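Local coordinates for protein botulinum neurotoxin type G (PDB 3MPP) that forms the receptor-binding part of a clostridial neurotoxin, which attaches the toxin to the host cell surface so that its light chain can reach the cytosol, at residues A[8-11]-A[16-19]; A[14-17]-A[21-24]. The protein carries 4 engineered substitutions. One frame throughout, in Å; residues are numbered along the deposited sequence. Where two conformers were deposited one is given.

Interaction 1 (A[8-11]-A[16-19]); sequences SYRG and DSSG
Over one face of the R10 guanidinium lies the hydroxyl of S17, 3.3 Å above the plane and displaced toward the rim. From there S17 OG is 3.4 Å from R10 NH2, but the angle is wrong for a hydrogen bond, so this is a polar approach over a flat group rather than a bond at its edge. The arginine reaches this position because its chain folds at the second torsion (chi2 -89°). It was modelled in two conformers, and this part of the contact is accordingly provisional.

The firm link is between two serines. S8 OG and S17 OG meet hydroxyl to hydroxyl at 2.6 Å, a short hydrogen bond in which either oxygen may be the donor. Both hydroxyls sit anti to their own carbonyl carbon (chi1 -59° for S8, -63° for S17), which turns them to face each other. The buried S8 hydroxyl thus has S17 as its main partner and a weak second one in N37 OD1.

The example illustrates diagonal contact in a beta hairpin. Strands 3-10 and 13-16 run antiparallel, their backbones bonded at S8 with I15 and at S6 with S17, and the serine pair joins one residue from each of these neighbouring rungs. Strand 3-10 also pairs with strand 195-204, while D16 and S17 lead out of the hairpin into the loop before strand 23-26.

Interaction 2 (A[14-17]-A[21-24]); sequences LIDS and GATM
A side-chain-to-backbone hydrogen bond from D16 and a small apolar patch of L14 with M24 join strand 13-16 to strand 23-26 and to the loop residue A22 just ahead of it, at the surface of the N-terminal receptor-binding subdomain. The two strands belong to different sheets, and the end-to-end directions of the touching parts lie 151° apart, nearly antiparallel.

The polar half rests on one carboxylate. D16 CG stands anti to the backbone N (chi1 178°), which extends the group across the gap, and D16 OD2 accepts from A22 N at 3.0 Å through its anti lone pair. At 155° the N-H is moderately straight to the oxygen. The methyl of A22 lies close beside the same oxygen.

M24, whose chain bends at CG, supplies the apolar half: M24 CG lies 4.3 Å from L14 CG, and its terminal methyl CE swings round to D16 CB at 3.6 Å. M24 CG also packs against the backbone carbonyl L14 O. M24 further touches L7 and A52, and L14 touches I50, so side chains of both sheets meet here.

D16 OD1 accepts from S18 N, two residues on, which fits an Asx turn, though the modelled place of OD1 is less certain, while OD2 bonds where the chain crosses between sheets. The arrangement is consistent with the lectin-like jelly-roll sandwich of the concanavalin clan.

Overall arrangement
From the N terminus, strand 3-10 turns back through residues 11-12 into strand 13-16, and interaction 1 fastens the hairpin at the end away from that turn, where the chain leaves the second strand. Interaction 2 begins on this same second strand and closes the next loop, which carries the chain on to strand 23-26. Because residues 16-17 are common to the segments of both, though S17 works in the first and D16 in the second, the two loops overlap instead of one enclosing the other. A probable backbone bond from I15 N to S8 O also joins them. Interaction 1 works within a single sheet, whereas interaction 2 bridges to the second, where strand 23-26 lies beside strand 50-53.

Interaction 1 (A[8-11]-A[16-19])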
ATOM      1  N   SER A   8       2.869 -17.944  -8.028  1.00 51.66           N
ATOM      2  CA  SER A   8       2.485 -16.955  -9.020  1.00 48.62           C
ATOM      3  C   SER A   8       1.158 -17.365  -9.619  1.00 49.77           C
ATOM      4  O   SER A   8       0.890 -18.550  -9.811  1.00 53.01           O
ATOM      5  CB  SER A   8       3.536 -16.838 -10.120  1.00 55.16           C
ATOM      6  OG  SER A   8       4.789 -16.464  -9.584  1.00 65.57           O
ATOM      7  N   TYR A   9       0.323 -16.375  -9.895  1.00 39.66           N
ATOM      8  CA  TYR A   9      -0.936 -16.594 -10.580  1.00 49.13           C
ATOM      9  C   TYR A   9      -0.740 -16.217 -12.044  1.00 63.24           C
ATOM     10  O   TYR A   9      -0.856 -15.049 -12.413  1.00 70.00           O
ATOM     11  CB  TYR A   9      -2.034 -15.745  -9.943  1.00 40.74           C
ATOM     12  CG  TYR A   9      -3.411 -16.036 -10.480  1.00 48.16           C
ATOM     13  CD1 TYR A   9      -4.077 -15.107 -11.272  1.00 48.12           C
ATOM     14  CD2 TYR A   9      -4.047 -17.243 -10.201  1.00 44.76           C
ATOM     15  CE1 TYR A   9      -5.338 -15.370 -11.770  1.00 50.85           C
ATOM     16  CE2 TYR A   9      -5.309 -17.513 -10.692  1.00 46.30           C
ATOM     17  CZ  TYR A   9      -5.947 -16.577 -11.478  1.00 53.02           C
ATOM     18  OH  TYR A   9      -7.202 -16.842 -11.971  1.00 59.38           O
ATOM     19  N   ARG A  10      -0.441 -17.216 -12.868  0.53 69.27           N
ATOM     20  CA  ARG A  10      -0.152 -17.002 -14.285  0.53 74.55           C
ATOM     21  C   ARG A  10      -1.261 -17.553 -15.176  0.53 72.69           C
ATOM     22  O   ARG A  10      -1.539 -18.750 -15.157  0.53 70.07           O
ATOM     23  CB  ARG A  10       1.172 -17.677 -14.659  0.53 81.47           C
ATOM     24  CG  ARG A  10       2.373 -17.228 -13.839  0.53 82.23           C
ATOM     25  CD  ARG A  10       3.062 -16.022 -14.458  0.53 82.64           C
ATOM     26  NE  ARG A  10       4.249 -15.623 -13.704  0.53 77.80           N
ATOM     27  CZ  ARG A  10       5.413 -16.264 -13.747  0.53 71.64           C
ATOM     28  NH1 ARG A  10       5.550 -17.344 -14.505  0.53 67.49           N
ATOM     29  NH2 ARG A  10       6.439 -15.828 -13.028  0.53 68.70           N
ATOM     30  N   GLY A  11      -1.889 -16.678 -15.955  1.00 74.67           N
ATOM     31  CA  GLY A  11      -2.877 -17.103 -16.933  1.00 73.19           C
ATOM     32  C   GLY A  11      -3.983 -18.001 -16.412  1.00 72.81           C
ATOM     33  O   GLY A  11      -4.216 -19.086 -16.944  1.00 69.45           O
ATOM     34  N   ASP A  16       3.682 -22.856  -9.178  1.00 60.82           N
ATOM     35  CA  ASP A  16       4.941 -22.682  -8.474  1.00 64.79           C
ATOM     36  C   ASP A  16       5.995 -22.208  -9.474  1.00 65.60           C
ATOM     37  O   ASP A  16       6.443 -22.977 -10.321  1.00 68.90           O
ATOM     38  CB  ASP A  16       5.370 -24.006  -7.840  1.00 71.94           C
ATOM     39  CG  ASP A  16       6.702 -23.909  -7.128  1.00 69.97           C
ATOM     40  OD1 ASP A  16       7.208 -22.779  -6.967  1.00 65.86           O
ATOM     41  OD2 ASP A  16       7.239 -24.962  -6.725  1.00 70.80           O
ATOM     42  N   SER A  17       6.375 -20.937  -9.386  1.00 62.42           N
ATOM     43  CA  SER A  17       7.378 -20.372 -10.288  1.00 70.63           C
ATOM     44  C   SER A  17       8.784 -20.795  -9.876  1.00 69.35           C
ATOM     45  O   SER A  17       9.758 -20.495 -10.559  1.00 75.65           O
ATOM     46  CB  SER A  17       7.287 -18.843 -10.306  1.00 77.54           C
ATOM     47  OG  SER A  17       6.039 -18.405 -10.807  1.00 82.34           O
ATOM     48  N   SER A  18       8.874 -21.488  -8.747  1.00 65.41           N
ATOM     49  CA  SER A  18      10.145 -21.935  -8.192  1.00 69.41           C
ATOM     50  C   SER A  18      10.888 -22.846  -9.166  1.00 82.77           C
ATOM     51  O   SER A  18      12.119 -22.803  -9.268  1.00 78.94           O
ATOM     52  CB  SER A  18       9.890 -22.693  -6.888  1.00 71.01           C
ATOM     53  OG  SER A  18      11.080 -22.942  -6.175  1.00 75.70           O
ATOM     54  N   GLY A  19      10.132 -23.677  -9.874  1.00 83.46           N
ATOM     55  CA  GLY A  19      10.727 -24.689 -10.723  1.00 84.11           C
ATOM     56  C   GLY A  19      10.938 -25.965  -9.937  1.00 82.02           C
ATOM     57  O   GLY A  19      11.516 -26.928 -10.440  1.00 80.41           O
TER

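Interaction 2 (A[14-17]-A[21-24])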
ATOM      1  N   LEU A  14      -2.867 -20.778 -10.505  1.00 52.39           N
ATOM      2  CA  LEU A  14      -1.846 -20.611  -9.480  1.00 49.50           C
ATOM      3  C   LEU A  14      -0.770 -21.682  -9.644  1.00 56.97           C
ATOM      4  O   LEU A  14      -1.052 -22.879  -9.554  1.00 55.09           O
ATOM      5  CB  LEU A  14      -2.469 -20.731  -8.092  1.00 46.43           C
ATOM      6  CG  LEU A  14      -1.559 -20.448  -6.893  1.00 48.48           C
ATOM      7  CD1 LEU A  14      -1.096 -19.008  -6.894  1.00 44.18           C
ATOM      8  CD2 LEU A  14      -2.291 -20.748  -5.612  1.00 51.80           C
ATOM      9  N   ILE A  15       0.465 -21.253  -9.870  1.00 53.60           N
ATOM     10  CA  ILE A  15       1.556 -22.194 -10.096  1.00 58.66           C
ATOM     11  C   ILE A  15       2.723 -21.940  -9.153  1.00 58.19           C
ATOM     12  O   ILE A  15       2.759 -20.941  -8.432  1.00 52.26           O
ATOM     13  CB  ILE A  15       2.087 -22.099 -11.542  1.00 59.40           C
ATOM     14  CG1 ILE A  15       2.740 -20.734 -11.773  1.00 58.42           C
ATOM     15  CG2 ILE A  15       0.967 -22.326 -12.538  1.00 65.73           C
ATOM     16  CD1 ILE A  15       3.500 -20.613 -13.085  1.00 68.09           C
ATOM     17  N   ASP A  16       3.682 -22.856  -9.178  1.00 60.82           N
ATOM     18  CA  ASP A  16       4.941 -22.682  -8.474  1.00 64.79           C
ATOM     19  C   ASP A  16       5.995 -22.208  -9.474  1.00 65.60           C
ATOM     20  O   ASP A  16       6.443 -22.977 -10.321  1.00 68.90           O
ATOM     21  CB  ASP A  16       5.370 -24.006  -7.840  1.00 71.94           C
ATOM     22  CG  ASP A  16       6.702 -23.909  -7.128  1.00 69.97           C
ATOM     23  OD1 ASP A  16       7.208 -22.779  -6.967  1.00 65.86           O
ATOM     24  OD2 ASP A  16       7.239 -24.962  -6.725  1.00 70.80           O
ATOM     25  N   SER A  17       6.375 -20.937  -9.386  1.00 62.42           N
ATOM     26  CA  SER A  17       7.378 -20.372 -10.288  1.00 70.63           C
ATOM     27  C   SER A  17       8.784 -20.795  -9.876  1.00 69.35           C
ATOM     28  O   SER A  17       9.758 -20.495 -10.559  1.00 75.65           O
ATOM     29  CB  SER A  17       7.287 -18.843 -10.306  1.00 77.54           C
ATOM     30  OG  SER A  17       6.039 -18.405 -10.807  1.00 82.34           O
ATOM     31  N   GLY A  21       8.337 -27.538  -8.778  1.00 76.87           N
ATOM     32  CA  GLY A  21       7.174 -28.330  -9.138  1.00 72.75           C
ATOM     33  C   GLY A  21       6.159 -28.589  -8.043  1.00 71.03           C
ATOM     34  O   GLY A  21       5.453 -29.600  -8.067  1.00 72.17           O
ATOM     35  N   ALA A  22       6.070 -27.682  -7.079  1.00 64.63           N
ATOM     36  CA  ALA A  22       5.053 -27.816  -6.050  1.00 64.79           C
ATOM     37  C   ALA A  22       3.689 -27.909  -6.728  1.00 66.66           C
ATOM     38  O   ALA A  22       3.448 -27.257  -7.745  1.00 64.86           O
ATOM     39  CB  ALA A  22       5.099 -26.634  -5.086  1.00 58.44           C
ATOM     40  N   THR A  23       2.805 -28.734  -6.178  1.00 62.42           N
ATOM     41  CA  THR A  23       1.464 -28.881  -6.733  1.00 66.36           C
ATOM     42  C   THR A  23       0.462 -28.084  -5.895  1.00 60.89           C
ATOM     43  O   THR A  23       0.494 -28.148  -4.670  1.00 62.47           O
ATOM     44  CB  THR A  23       1.044 -30.360  -6.782  1.00 69.08           C
ATOM     45  OG1 THR A  23       0.942 -30.871  -5.450  1.00 69.72           O
ATOM     46  CG2 THR A  23       2.072 -31.187  -7.562  1.00 70.70           C
ATOM     47  N   MET A  24      -0.422 -27.340  -6.557  1.00 55.61           N
ATOM     48  CA  MET A  24      -1.343 -26.443  -5.860  1.00 50.90           C
ATOM     49  C   MET A  24      -2.789 -26.933  -5.840  1.00 49.67           C
ATOM     50  O   MET A  24      -3.358 -27.264  -6.876  1.00 58.61           O
ATOM     51  CB  MET A  24      -1.313 -25.047  -6.500  1.00 53.60           C
ATOM     52  CG  MET A  24       0.078 -24.467  -6.687  1.00 53.02           C
ATOM     53  SD  MET A  24       0.895 -24.223  -5.106  1.00 68.14           S
ATOM     54  CE  MET A  24       2.611 -24.252  -5.616  1.00284.71           C
TER